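Local coordinates for protein phycocyanobilin lyase subunit alpha (Nostoc sp. PCC 7120, PDB 5N3U) that associates with CpcF to form a lyase that is probably required for attaching the chromophore to the phycocyanin subunit CpcA, at residues A57-E62 against N76-L81; S111-K116 against L152-A157; L166-L171 against R184-L189; E228-A233 against I242-L247. All coordinates share one frame; numbering follows the deposited sequence.

Interaction 1. Residues A57-E62 against N76-L81; sequences AALEDE and NAARAL
Ala58 and Leu59 meet Ala77, Ala78 and Leu81 in a contact that is apolar throughout. Where the backbones come nearest, Ala58 CB faces Ala77 CB at 3.9 Å, two methyls letting the chains approach closely. Leu59 does the rest with its fork. Its CG lies anti to the carbonyl carbon (chi1 -58°), and from there the two methyls part company. CD2 rests on the backbone of the second helix, 3.6 Å from Ala78 N, and also touches the CB atoms of Ala77 and Ala78. CD1 meets Leu81 CD1 at 3.9 Å, the two leucines reaching tip to tip. An alanine in place of Leu59 would probably open a gap beside Ala78 and leave the tip of Leu81 without its partner from that leucine.

No hydrogen bond joins the two segments; the polar groups bond within them or to residues outside. Ala58 O accepts Asp61 N in a type I turn, and Asp61 O in turn receives Arg74 NE from helix 72-83. Arg79 NH1 donates to Asn76 OD1 at 2.8 Å, nearly in the guanidinium plane, while Asn76 ND2 bonds to Tyr35 O. Alanines and leucines packed between successive helices, 49-58 and 72-83, are in keeping with an alpha-solenoid of HEAT-like repeats.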
loop_
_atom_site.group_PDB
_atom_site.type_symbol
_atom_site.label_atom_id
_atom_site.label_comp_id
_atom_site.label_asym_id
_atom_site.label_seq_id
_atom_site.Cartn_x
_atom_site.Cartn_y
_atom_site.Cartn_z
ATOM N N ALA A 57 -18.438 8.787 -23.615
ATOM C CA ALA A 57 -17.901 9.441 -24.791
ATOM C C ALA A 57 -16.463 8.967 -25.107
ATOM O O ALA A 57 -16.077 8.752 -26.238
ATOM C CB ALA A 57 -17.941 10.941 -24.577
ATOM N N ALA A 58 -15.682 8.743 -24.062
ATOM C CA ALA A 58 -14.291 8.290 -24.231
ATOM C C ALA A 58 -14.200 6.880 -24.764
ATOM O O ALA A 58 -13.162 6.501 -25.314
ATOM C CB ALA A 58 -13.630 8.416 -22.890
ATOM N N LEU A 59 -15.305 6.112 -24.718
ATOM C CA LEU A 59 -15.348 4.847 -25.461
ATOM C C LEU A 59 -15.199 4.991 -26.997
ATOM O O LEU A 59 -14.836 4.052 -27.671
ATOM C CB LEU A 59 -16.562 4.035 -25.132
ATOM C CG LEU A 59 -16.850 3.617 -23.719
ATOM C CD1 LEU A 59 -18.133 2.854 -23.615
ATOM C CD2 LEU A 59 -15.726 2.737 -23.217
ATOM N N GLU A 60 -15.399 6.189 -27.529
ATOM C CA GLU A 60 -15.186 6.445 -28.935
ATOM C C GLU A 60 -13.915 7.268 -29.204
ATOM O O GLU A 60 -13.718 7.697 -30.331
ATOM C CB GLU A 60 -16.405 7.206 -29.483
ATOM C CG GLU A 60 -17.600 6.265 -29.465
ATOM C CD GLU A 60 -18.964 6.951 -29.640
ATOM O OE1 GLU A 60 -19.946 6.187 -29.700
ATOM O OE2 GLU A 60 -19.076 8.205 -29.699
ATOM N N ASP A 61 -13.018 7.407 -28.214
ATOM C CA ASP A 61 -11.757 8.101 -28.434
ATOM C C ASP A 61 -11.006 7.631 -29.638
ATOM O O ASP A 61 -10.784 6.416 -29.878
ATOM C CB ASP A 61 -10.832 7.968 -27.219
ATOM C CG ASP A 61 -9.559 8.791 -27.365
ATOM O OD1 ASP A 61 -9.695 10.060 -27.527
ATOM O OD2 ASP A 61 -8.446 8.201 -27.377
ATOM N N GLU A 62 -10.516 8.607 -30.387
ATOM C CA GLU A 62 -9.547 8.342 -31.451
ATOM C C GLU A 62 -8.163 8.988 -31.259
ATOM O O GLU A 62 -7.286 8.631 -32.012
ATOM C CB GLU A 62 -10.085 8.847 -32.815
ATOM C CG GLU A 62 -11.450 8.284 -33.137
ATOM C CD GLU A 62 -11.379 6.874 -33.707
ATOM O OE1 GLU A 62 -10.274 6.265 -33.811
ATOM O OE2 GLU A 62 -12.447 6.350 -34.084
ATOM N N ASN A 76 -9.201 2.200 -20.442
ATOM C CA ASN A 76 -9.385 2.705 -19.117
ATOM C C ASN A 76 -10.796 3.212 -18.837
ATOM O O ASN A 76 -11.310 3.015 -17.768
ATOM C CB ASN A 76 -8.409 3.884 -18.860
ATOM C CG ASN A 76 -7.107 3.407 -18.286
ATOM O OD1 ASN A 76 -6.819 2.165 -18.271
ATOM N ND2 ASN A 76 -6.333 4.337 -17.789
ATOM N N ALA A 77 -11.408 3.763 -19.851
ATOM C CA ALA A 77 -12.836 4.191 -19.749
ATOM C C ALA A 77 -13.755 3.027 -19.594
ATOM O O ALA A 77 -14.673 3.051 -18.751
ATOM C CB ALA A 77 -13.237 5.045 -20.954
ATOM N N ALA A 78 -13.565 2.016 -20.414
ATOM C CA ALA A 78 -14.316 0.801 -20.263
ATOM C C ALA A 78 -14.213 0.171 -18.869
ATOM O O ALA A 78 -15.202 -0.207 -18.293
ATOM C CB ALA A 78 -13.940 -0.189 -21.338
ATOM N N ARG A 79 -13.011 0.100 -18.339
ATOM C CA ARG A 79 -12.746 -0.490 -17.009
ATOM C C ARG A 79 -13.413 0.359 -15.942
ATOM O O ARG A 79 -14.110 -0.144 -15.073
ATOM C CB ARG A 79 -11.261 -0.502 -16.701
ATOM C CG ARG A 79 -10.380 -1.379 -17.518
ATOM C CD ARG A 79 -8.821 -1.245 -17.276
ATOM N NE ARG A 79 -8.098 -2.084 -18.269
ATOM C CZ ARG A 79 -7.076 -1.735 -19.045
ATOM N NH1 ARG A 79 -6.513 -0.521 -18.987
ATOM N NH2 ARG A 79 -6.546 -2.644 -19.864
ATOM N N ALA A 80 -13.278 1.677 -16.044
ATOM C CA ALA A 80 -13.910 2.580 -15.097
ATOM C C ALA A 80 -15.436 2.423 -15.041
ATOM O O ALA A 80 -16.021 2.352 -13.910
ATOM C CB ALA A 80 -13.551 4.026 -15.433
ATOM N N LEU A 81 -16.076 2.274 -16.196
ATOM C CA LEU A 81 -17.552 2.216 -16.268
ATOM C C LEU A 81 -18.117 1.045 -15.550
ATOM O O LEU A 81 -19.213 1.115 -14.952
ATOM C CB LEU A 81 -18.042 2.245 -17.681
ATOM C CG LEU A 81 -17.849 3.590 -18.314
ATOM C CD1 LEU A 81 -18.028 3.500 -19.773
ATOM C CD2 LEU A 81 -18.908 4.501 -17.734
#

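Interaction 2. Residues S111-K116 against L152-A157; sequences SLEMLK and LEALGA
Glu113 and Ala154 mark the tight part of this contact, where two nearly parallel helices draw together: the segment axes approach to 8.2 Å at an angle of 16°. Glu113 CB sits 3.7 Å from Ala154 CA and almost as near its CB. With CG anti to the backbone N (chi1 -176°), the glutamate chain continues over the Ala154 backbone, touching its N as well as CA. Ala157 CB then points into the facing helix, 3.7 Å from Glu113 O and close to Glu113 OE2.

The other side is looser and more open to solvent. Lys116, just past the helix end and with positive phi, bends back so that NZ donates to Glu113 O at 2.9 Å and forms a salt bridge with Glu113 OE2 at 3.4 Å. Its CD meanwhile brushes Ala157 CB at 4.0 Å. The main partner of the Glu113 carboxylate is Arg184 of helix 176-190, which would probably offset the repulsion from Glu153, whose OE1 lies 5.4 Å from Glu113 OE2. Alanines admit this closeness, and the bent glutamate chain lies against them. Near-parallel helices set side by side, with helix 121-126 between them in sequence, are consistent with stacking in a HEAT-type alpha-solenoid.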
loop_
_atom_site.group_PDB
_atom_site.type_symbol
_atom_site.label_atom_id
_atom_site.label_comp_id
_atom_site.label_asym_id
_atom_site.label_seq_id
_atom_site.Cartn_x
_atom_site.Cartn_y
_atom_site.Cartn_z
ATOM N N SER A 111 -16.419 -5.268 -17.488
ATOM C CA SER A 111 -17.400 -4.308 -16.968
ATOM C C SER A 111 -18.843 -4.768 -17.155
ATOM O O SER A 111 -19.639 -4.584 -16.287
ATOM C CB SER A 111 -17.134 -2.966 -17.657
ATOM O OG SER A 111 -15.904 -2.500 -17.142
ATOM N N LEU A 112 -19.159 -5.430 -18.254
ATOM C CA LEU A 112 -20.481 -6.008 -18.455
ATOM C C LEU A 112 -20.748 -7.096 -17.450
ATOM O O LEU A 112 -21.875 -7.233 -16.985
ATOM C CB LEU A 112 -20.631 -6.497 -19.868
ATOM C CG LEU A 112 -20.717 -5.358 -20.859
ATOM C CD1 LEU A 112 -20.507 -5.810 -22.273
ATOM C CD2 LEU A 112 -22.082 -4.640 -20.809
ATOM N N GLU A 113 -19.736 -7.881 -17.068
ATOM C CA GLU A 113 -19.926 -8.833 -15.970
ATOM C C GLU A 113 -20.296 -8.091 -14.624
ATOM O O GLU A 113 -21.056 -8.616 -13.842
ATOM C CB GLU A 113 -18.656 -9.610 -15.773
ATOM C CG GLU A 113 -18.697 -10.735 -14.727
ATOM C CD GLU A 113 -18.565 -10.311 -13.262
ATOM O OE1 GLU A 113 -18.010 -9.203 -12.927
ATOM O OE2 GLU A 113 -19.079 -11.114 -12.421
ATOM N N MET A 114 -19.705 -6.945 -14.350
ATOM C CA MET A 114 -19.941 -6.201 -13.151
ATOM C C MET A 114 -21.305 -5.560 -13.184
ATOM O O MET A 114 -22.017 -5.551 -12.170
ATOM C CB MET A 114 -18.862 -5.152 -12.944
ATOM C CG MET A 114 -17.501 -5.737 -12.676
ATOM S SD MET A 114 -16.279 -4.373 -12.536
ATOM C CE MET A 114 -16.711 -3.835 -10.969
ATOM N N LEU A 115 -21.743 -5.134 -14.353
ATOM C CA LEU A 115 -23.068 -4.449 -14.452
ATOM C C LEU A 115 -24.238 -5.406 -14.474
ATOM O O LEU A 115 -25.339 -4.994 -14.170
ATOM C CB LEU A 115 -23.091 -3.571 -15.649
ATOM C CG LEU A 115 -22.136 -2.403 -15.587
ATOM C CD1 LEU A 115 -21.923 -1.644 -16.858
ATOM C CD2 LEU A 115 -22.559 -1.444 -14.515
ATOM N N LYS A 116 -24.023 -6.679 -14.831
ATOM C CA LYS A 116 -25.034 -7.736 -14.749
ATOM C C LYS A 116 -26.212 -7.531 -15.687
ATOM O O LYS A 116 -27.248 -8.067 -15.436
ATOM C CB LYS A 116 -25.673 -7.950 -13.346
ATOM C CG LYS A 116 -24.848 -7.956 -12.140
ATOM C CD LYS A 116 -23.963 -9.109 -12.007
ATOM C CE LYS A 116 -23.084 -8.906 -10.753
ATOM N NZ LYS A 116 -21.671 -9.312 -11.113
ATOM N N LEU A 152 -16.987 -15.546 -20.527
ATOM C CA LEU A 152 -17.699 -16.653 -19.858
ATOM C C LEU A 152 -18.226 -16.157 -18.490
ATOM O O LEU A 152 -19.345 -16.414 -18.141
ATOM C CB LEU A 152 -16.730 -17.806 -19.621
ATOM C CG LEU A 152 -16.363 -18.572 -20.921
ATOM C CD1 LEU A 152 -15.120 -19.374 -20.727
ATOM C CD2 LEU A 152 -17.540 -19.328 -21.524
ATOM N N GLU A 153 -17.399 -15.506 -17.728
ATOM C CA GLU A 153 -17.830 -14.976 -16.439
ATOM C C GLU A 153 -19.013 -14.060 -16.675
ATOM O O GLU A 153 -20.022 -14.130 -15.947
ATOM C CB GLU A 153 -16.722 -14.180 -15.802
ATOM C CG GLU A 153 -15.688 -15.073 -15.199
ATOM C CD GLU A 153 -14.636 -14.320 -14.428
ATOM O OE1 GLU A 153 -14.542 -13.063 -14.545
ATOM O OE2 GLU A 153 -13.876 -14.999 -13.705
ATOM N N ALA A 154 -18.907 -13.174 -17.680
ATOM C CA ALA A 154 -20.035 -12.264 -17.925
ATOM C C ALA A 154 -21.360 -12.962 -18.267
ATOM O O ALA A 154 -22.451 -12.589 -17.794
ATOM C CB ALA A 154 -19.659 -11.293 -19.019
ATOM N N LEU A 155 -21.291 -14.040 -19.046
ATOM C CA LEU A 155 -22.470 -14.761 -19.456
ATOM C C LEU A 155 -23.113 -15.474 -18.252
ATOM O O LEU A 155 -24.341 -15.474 -18.134
ATOM C CB LEU A 155 -22.159 -15.832 -20.522
ATOM C CG LEU A 155 -21.897 -15.200 -21.885
ATOM C CD1 LEU A 155 -21.260 -16.218 -22.772
ATOM C CD2 LEU A 155 -23.141 -14.652 -22.507
ATOM N N GLY A 156 -22.280 -15.952 -17.349
ATOM C CA GLY A 156 -22.811 -16.448 -16.072
ATOM C C GLY A 156 -23.520 -15.437 -15.231
ATOM O O GLY A 156 -24.669 -15.671 -14.729
ATOM N N ALA A 157 -22.870 -14.291 -15.119
ATOM C CA ALA A 157 -23.355 -13.190 -14.261
ATOM C C ALA A 157 -24.624 -12.594 -14.749
ATOM O O ALA A 157 -25.419 -12.190 -13.940
ATOM C CB ALA A 157 -22.313 -12.099 -14.060
#

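Interaction 3. Residues L166-L171 against R184-L189; sequences LIQPFL and RAMYQL
Ile167, which packs on Ala185, Met186 and Leu189, has its carbonyl O bound by Phe170 N at 2.9 Å; within the facing helix, Leu189 N binds Ala185 O at the same length. Such bonds stay within each backbone, and none joins the two segments. The setting is a HEAT-repeat alpha-solenoid, in which residues 166-171, continuing from the short helix 164-167, lie against the longer helix 176-190.

Met186 supplies the largest share of the buried surface. Its chain is folded at both chi2 (-56°) and chi3 (-69°), which lays the sulfur and methyl against the first segment. SD lies 3.8 Å from Ile167 CG2, the two side chains sliding past each other in opposite directions. Beyond it, CE is set against Gln168, whose extended chain crosses the methionine at about a right angle and offers OE1 at 3.8 Å. Lower down, Met186 CG meets Leu171 CD1 at 4.2 Å. An alanine in place of Met186 would probably open a gap between Ile167, Gln168 and Leu171 and leave these three side chains freer to shift.

Tyr195 of helix 193-203 touches Gln168, Leu171 and Met186, closing that flank. The CB of Arg184 is directed away from the contact, and NE of its side chain forms a salt bridge with Asp217. On the flank nearest helix 148-157, Ile167 also touches Leu152 and Leu155. Its CG2 reaches Ala185 CB at 4.1 Å, while CD1 extends further to press on Leu189 CD1 at 3.6 Å, where the two side chains cross at about a right angle.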
loop_
_atom_site.group_PDB
_atom_site.type_symbol
_atom_site.label_atom_id
_atom_site.label_comp_id
_atom_site.label_asym_id
_atom_site.label_seq_id
_atom_site.Cartn_x
_atom_site.Cartn_y
_atom_site.Cartn_z
ATOM N N LEU A 166 -22.841 -23.565 -25.390
ATOM C CA LEU A 166 -21.637 -22.930 -25.906
ATOM C C LEU A 166 -20.556 -22.799 -24.842
ATOM O O LEU A 166 -19.384 -22.882 -25.130
ATOM C CB LEU A 166 -21.964 -21.574 -26.444
ATOM C CG LEU A 166 -23.110 -21.457 -27.429
ATOM C CD1 LEU A 166 -23.251 -19.973 -27.785
ATOM C CD2 LEU A 166 -22.887 -22.265 -28.689
ATOM N N ILE A 167 -20.981 -22.696 -23.596
ATOM C CA ILE A 167 -20.121 -22.549 -22.486
ATOM C C ILE A 167 -19.535 -23.862 -22.029
ATOM O O ILE A 167 -18.321 -23.951 -21.766
ATOM C CB ILE A 167 -20.863 -21.869 -21.312
ATOM C CG1 ILE A 167 -21.198 -20.440 -21.674
ATOM C CG2 ILE A 167 -20.014 -21.926 -20.052
ATOM C CD1 ILE A 167 -22.142 -19.810 -20.708
ATOM N N GLN A 168 -20.365 -24.900 -21.948
ATOM C CA GLN A 168 -19.946 -26.183 -21.389
ATOM C C GLN A 168 -18.664 -26.793 -21.952
ATOM O O GLN A 168 -17.825 -27.174 -21.204
ATOM C CB GLN A 168 -21.091 -27.183 -21.543
ATOM C CG GLN A 168 -20.796 -28.491 -20.839
ATOM C CD GLN A 168 -22.097 -29.310 -20.540
ATOM O OE1 GLN A 168 -23.211 -28.880 -20.859
ATOM N NE2 GLN A 168 -21.948 -30.414 -19.836
ATOM N N PRO A 169 -18.431 -26.711 -23.295
ATOM C CA PRO A 169 -17.187 -27.168 -23.868
ATOM C C PRO A 169 -15.909 -26.503 -23.333
ATOM O O PRO A 169 -14.805 -27.095 -23.260
ATOM C CB PRO A 169 -17.405 -26.872 -25.340
ATOM C CG PRO A 169 -18.832 -26.972 -25.516
ATOM C CD PRO A 169 -19.367 -26.301 -24.306
ATOM N N PHE A 170 -16.020 -25.244 -22.886
ATOM C CA PHE A 170 -14.860 -24.552 -22.335
ATOM C C PHE A 170 -14.390 -25.114 -21.047
ATOM O O PHE A 170 -13.272 -24.806 -20.594
ATOM C CB PHE A 170 -15.116 -23.022 -22.218
ATOM C CG PHE A 170 -15.127 -22.321 -23.580
ATOM C CD1 PHE A 170 -16.234 -22.371 -24.374
ATOM C CD2 PHE A 170 -13.974 -21.749 -24.077
ATOM C CE1 PHE A 170 -16.240 -21.771 -25.629
ATOM C CE2 PHE A 170 -13.954 -21.133 -25.341
ATOM C CZ PHE A 170 -15.083 -21.133 -26.091
ATOM N N LEU A 171 -15.171 -26.012 -20.426
ATOM C CA LEU A 171 -14.580 -26.669 -19.275
ATOM C C LEU A 171 -13.339 -27.494 -19.627
ATOM O O LEU A 171 -12.593 -27.849 -18.695
ATOM C CB LEU A 171 -15.596 -27.596 -18.585
ATOM C CG LEU A 171 -16.794 -26.949 -17.914
ATOM C CD1 LEU A 171 -17.974 -27.933 -17.816
ATOM C CD2 LEU A 171 -16.429 -26.397 -16.513
ATOM N N ARG A 184 -17.364 -21.559 -13.213
ATOM C CA ARG A 184 -18.222 -20.546 -12.642
ATOM C C ARG A 184 -19.459 -20.244 -13.340
ATOM O O ARG A 184 -20.558 -20.176 -12.743
ATOM C CB ARG A 184 -17.404 -19.245 -12.444
ATOM C CG ARG A 184 -18.199 -18.097 -11.908
ATOM C CD ARG A 184 -17.362 -16.900 -12.286
ATOM N NE ARG A 184 -17.552 -15.607 -11.635
ATOM C CZ ARG A 184 -18.450 -14.703 -11.921
ATOM N NH1 ARG A 184 -19.488 -14.922 -12.782
ATOM N NH2 ARG A 184 -18.344 -13.559 -11.242
ATOM N N ALA A 185 -19.358 -20.045 -14.631
ATOM C CA ALA A 185 -20.538 -19.798 -15.403
ATOM C C ALA A 185 -21.510 -20.991 -15.412
ATOM O O ALA A 185 -22.726 -20.828 -15.263
ATOM C CB ALA A 185 -20.191 -19.454 -16.801
ATOM N N MET A 186 -20.947 -22.187 -15.516
ATOM C CA MET A 186 -21.826 -23.342 -15.518
ATOM C C MET A 186 -22.624 -23.467 -14.212
ATOM O O MET A 186 -23.831 -23.787 -14.221
ATOM C CB MET A 186 -21.001 -24.570 -15.819
ATOM C CG MET A 186 -20.611 -24.756 -17.311
ATOM S SD MET A 186 -21.960 -24.801 -18.453
ATOM C CE MET A 186 -22.771 -26.418 -18.033
ATOM N N TYR A 187 -21.954 -23.270 -13.106
ATOM C CA TYR A 187 -22.662 -23.233 -11.832
ATOM C C TYR A 187 -23.746 -22.162 -11.754
ATOM O O TYR A 187 -24.910 -22.401 -11.364
ATOM C CB TYR A 187 -21.712 -23.095 -10.695
ATOM C CG TYR A 187 -22.480 -23.236 -9.371
ATOM C CD1 TYR A 187 -23.079 -22.123 -8.759
ATOM C CD2 TYR A 187 -22.638 -24.471 -8.781
ATOM C CE1 TYR A 187 -23.793 -22.258 -7.563
ATOM C CE2 TYR A 187 -23.349 -24.620 -7.590
ATOM C CZ TYR A 187 -23.932 -23.522 -6.996
ATOM O OH TYR A 187 -24.650 -23.631 -5.828
ATOM N N GLN A 188 -23.426 -20.942 -12.177
ATOM C CA GLN A 188 -24.415 -19.916 -12.129
ATOM C C GLN A 188 -25.579 -20.191 -12.937
ATOM O O GLN A 188 -26.680 -19.889 -12.536
ATOM C CB GLN A 188 -23.845 -18.535 -12.531
ATOM C CG GLN A 188 -22.899 -17.994 -11.551
ATOM C CD GLN A 188 -22.305 -16.638 -12.031
ATOM O OE1 GLN A 188 -21.587 -16.563 -13.030
ATOM N NE2 GLN A 188 -22.563 -15.634 -11.319
ATOM N N LEU A 189 -25.395 -20.779 -14.101
ATOM C CA LEU A 189 -26.481 -20.998 -14.997
ATOM C C LEU A 189 -27.257 -22.299 -14.780
ATOM O O LEU A 189 -28.388 -22.368 -15.227
ATOM C CB LEU A 189 -26.012 -20.997 -16.439
ATOM C CG LEU A 189 -25.347 -19.636 -16.815
ATOM C CD1 LEU A 189 -24.658 -19.688 -18.173
ATOM C CD2 LEU A 189 -26.396 -18.541 -16.866
#

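Interaction 4. Residues E228-A233 against I242-L247; sequences EAIANA and IALKGL
Ile230 carries most of this contact, meeting Ala243, Leu244 and Leu247 across two antiparallel helix segments whose axes pass 9.9 Å apart at 162°. Its CB points at the other helix and branches there. CG2, anti to the backbone N, goes to one side and lies against the fork of Leu244, 3.7 Å from CG and touching both of its methyls. The two side chains slide past each other in opposite directions. The same CG2 also meets Ala243 CB at 3.8 Å. On the other branch, CG1 is anti to the carbonyl carbon (chi1 -75°), and chi2 of 161° carries CD1 onward in extended form. There CD1 sits 4.0 Å from Ala243 CB and meets Leu247 CD1 at 4.0 Å, tip to tip. Ala243 CB thus touches both branches of the isoleucine. A looser touch, Ala231 CB to Leu244 CD1 at 4.5 Å, completes the interface.

Leu215 of helix 208-221 packs on both Ile230 and Ala243, while Leu271 of helix 263-273 covers Ala231 and Leu244. Lys240 NZ bonds to the carbonyl oxygens of Ala231 and Ala233, and Lys245 forms a salt bridge with Glu187 of the beta subunit chain. A branched residue wedged among an alanine and two leucines gives the apolar core of an antiparallel helix pair, consistent with the helical hairpins of which alpha-solenoids are built.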
loop_
_atom_site.group_PDB
_atom_site.type_symbol
_atom_site.label_atom_id
_atom_site.label_comp_id
_atom_site.label_asym_id
_atom_site.label_seq_id
_atom_site.Cartn_x
_atom_site.Cartn_y
_atom_site.Cartn_z
ATOM N N GLU A 228 -15.638 -24.017 4.551
ATOM C CA GLU A 228 -14.407 -24.357 5.277
ATOM C C GLU A 228 -13.223 -24.480 4.368
ATOM O O GLU A 228 -12.088 -24.175 4.764
ATOM C CB GLU A 228 -14.565 -25.659 6.153
ATOM C CG GLU A 228 -15.565 -25.449 7.285
ATOM C CD GLU A 228 -17.026 -25.394 6.814
ATOM O OE1 GLU A 228 -17.377 -25.952 5.734
ATOM O OE2 GLU A 228 -17.888 -24.805 7.505
ATOM N N ALA A 229 -13.436 -24.913 3.122
ATOM C CA ALA A 229 -12.360 -24.912 2.209
ATOM C C ALA A 229 -11.904 -23.437 1.954
ATOM O O ALA A 229 -10.745 -23.191 1.804
ATOM C CB ALA A 229 -12.746 -25.545 0.894
ATOM N N ILE A 230 -12.832 -22.504 1.889
ATOM C CA ILE A 230 -12.445 -21.081 1.661
ATOM C C ILE A 230 -11.602 -20.616 2.846
ATOM O O ILE A 230 -10.482 -20.115 2.693
ATOM C CB ILE A 230 -13.701 -20.232 1.517
ATOM C CG1 ILE A 230 -14.281 -20.509 0.139
ATOM C CG2 ILE A 230 -13.434 -18.714 1.749
ATOM C CD1 ILE A 230 -15.729 -20.093 0.041
ATOM N N ALA A 231 -12.114 -20.864 4.035
ATOM C CA ALA A 231 -11.454 -20.383 5.263
ATOM C C ALA A 231 -10.089 -20.971 5.461
ATOM O O ALA A 231 -9.194 -20.302 5.982
ATOM C CB ALA A 231 -12.380 -20.542 6.479
ATOM N N ASN A 232 -9.854 -22.177 4.954
ATOM C CA ASN A 232 -8.537 -22.809 5.015
ATOM C C ASN A 232 -7.636 -22.672 3.816
ATOM O O ASN A 232 -6.511 -23.170 3.811
ATOM C CB ASN A 232 -8.748 -24.269 5.352
ATOM C CG ASN A 232 -9.368 -24.411 6.701
ATOM O OD1 ASN A 232 -9.030 -23.649 7.608
ATOM N ND2 ASN A 232 -10.301 -25.330 6.846
ATOM N N ALA A 233 -8.082 -21.963 2.804
ATOM C CA ALA A 233 -7.317 -21.899 1.584
ATOM C C ALA A 233 -6.014 -21.106 1.806
ATOM O O ALA A 233 -5.915 -20.290 2.733
ATOM C CB ALA A 233 -8.171 -21.259 0.496
ATOM N N ILE A 242 -14.081 -11.917 1.072
ATOM C CA ILE A 242 -15.020 -11.610 -0.033
ATOM C C ILE A 242 -15.797 -12.854 -0.451
ATOM O O ILE A 242 -16.963 -12.767 -0.735
ATOM C CB ILE A 242 -14.275 -11.075 -1.292
ATOM C CG1 ILE A 242 -13.694 -9.728 -1.017
ATOM C CG2 ILE A 242 -15.217 -10.970 -2.489
ATOM C CD1 ILE A 242 -14.764 -8.718 -0.713
ATOM N N ALA A 243 -15.121 -13.982 -0.490
ATOM C CA ALA A 243 -15.797 -15.243 -0.830
ATOM C C ALA A 243 -16.857 -15.581 0.203
ATOM O O ALA A 243 -18.033 -15.776 -0.138
ATOM C CB ALA A 243 -14.760 -16.307 -0.926
ATOM N N LEU A 244 -16.492 -15.487 1.485
ATOM C CA LEU A 244 -17.458 -15.748 2.581
ATOM C C LEU A 244 -18.590 -14.808 2.583
ATOM O O LEU A 244 -19.736 -15.169 2.773
ATOM C CB LEU A 244 -16.753 -15.862 3.957
ATOM C CG LEU A 244 -15.782 -17.016 4.048
ATOM C CD1 LEU A 244 -14.826 -17.011 5.264
ATOM C CD2 LEU A 244 -16.598 -18.336 4.048
ATOM N N LYS A 245 -18.321 -13.563 2.271
ATOM C CA LYS A 245 -19.385 -12.619 2.189
ATOM C C LYS A 245 -20.413 -13.022 1.145
ATOM O O LYS A 245 -21.598 -12.771 1.320
ATOM C CB LYS A 245 -18.798 -11.287 1.708
ATOM C CG LYS A 245 -19.796 -10.244 1.433
ATOM C CD LYS A 245 -19.074 -9.064 0.821
ATOM C CE LYS A 245 -19.891 -7.820 0.913
ATOM N NZ LYS A 245 -20.799 -7.774 -0.235
ATOM N N GLY A 246 -19.956 -13.539 0.017
ATOM C CA GLY A 246 -20.912 -13.943 -1.040
ATOM C C GLY A 246 -21.705 -15.156 -0.572
ATOM O O GLY A 246 -22.895 -15.279 -0.768
ATOM N N LEU A 247 -21.067 -16.039 0.117
ATOM C CA LEU A 247 -21.802 -17.158 0.696
ATOM C C LEU A 247 -22.877 -16.683 1.691
ATOM O O LEU A 247 -24.033 -17.129 1.666
ATOM C CB LEU A 247 -20.839 -18.114 1.355
ATOM C CG LEU A 247 -20.373 -19.275 0.545
ATOM C CD1 LEU A 247 -19.512 -18.865 -0.629
ATOM C CD2 LEU A 247 -19.558 -20.228 1.393
#

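In the fold
From the N terminus the four contacts come in series: each loop closes before the next opens, and none nests or crosses. Interaction 1 closes a short loop between helices 49-58 and 72-83. Interaction 2 spans the longest interval, bringing helix 148-157 beside helix 102-115, and touches interaction 1 where Ser111 OG meets Ala78 O. Interaction 3 follows directly, pairing residues 166-171 with helix 176-190; Arg184 ties it back to interaction 2, their centres about 13 Å apart. Interaction 4 closes the shortest loop, near the C terminus, its nearest atoms about 9 Å from interaction 3. Interactions 1 and 4 lie on opposite sides of the chain's centre.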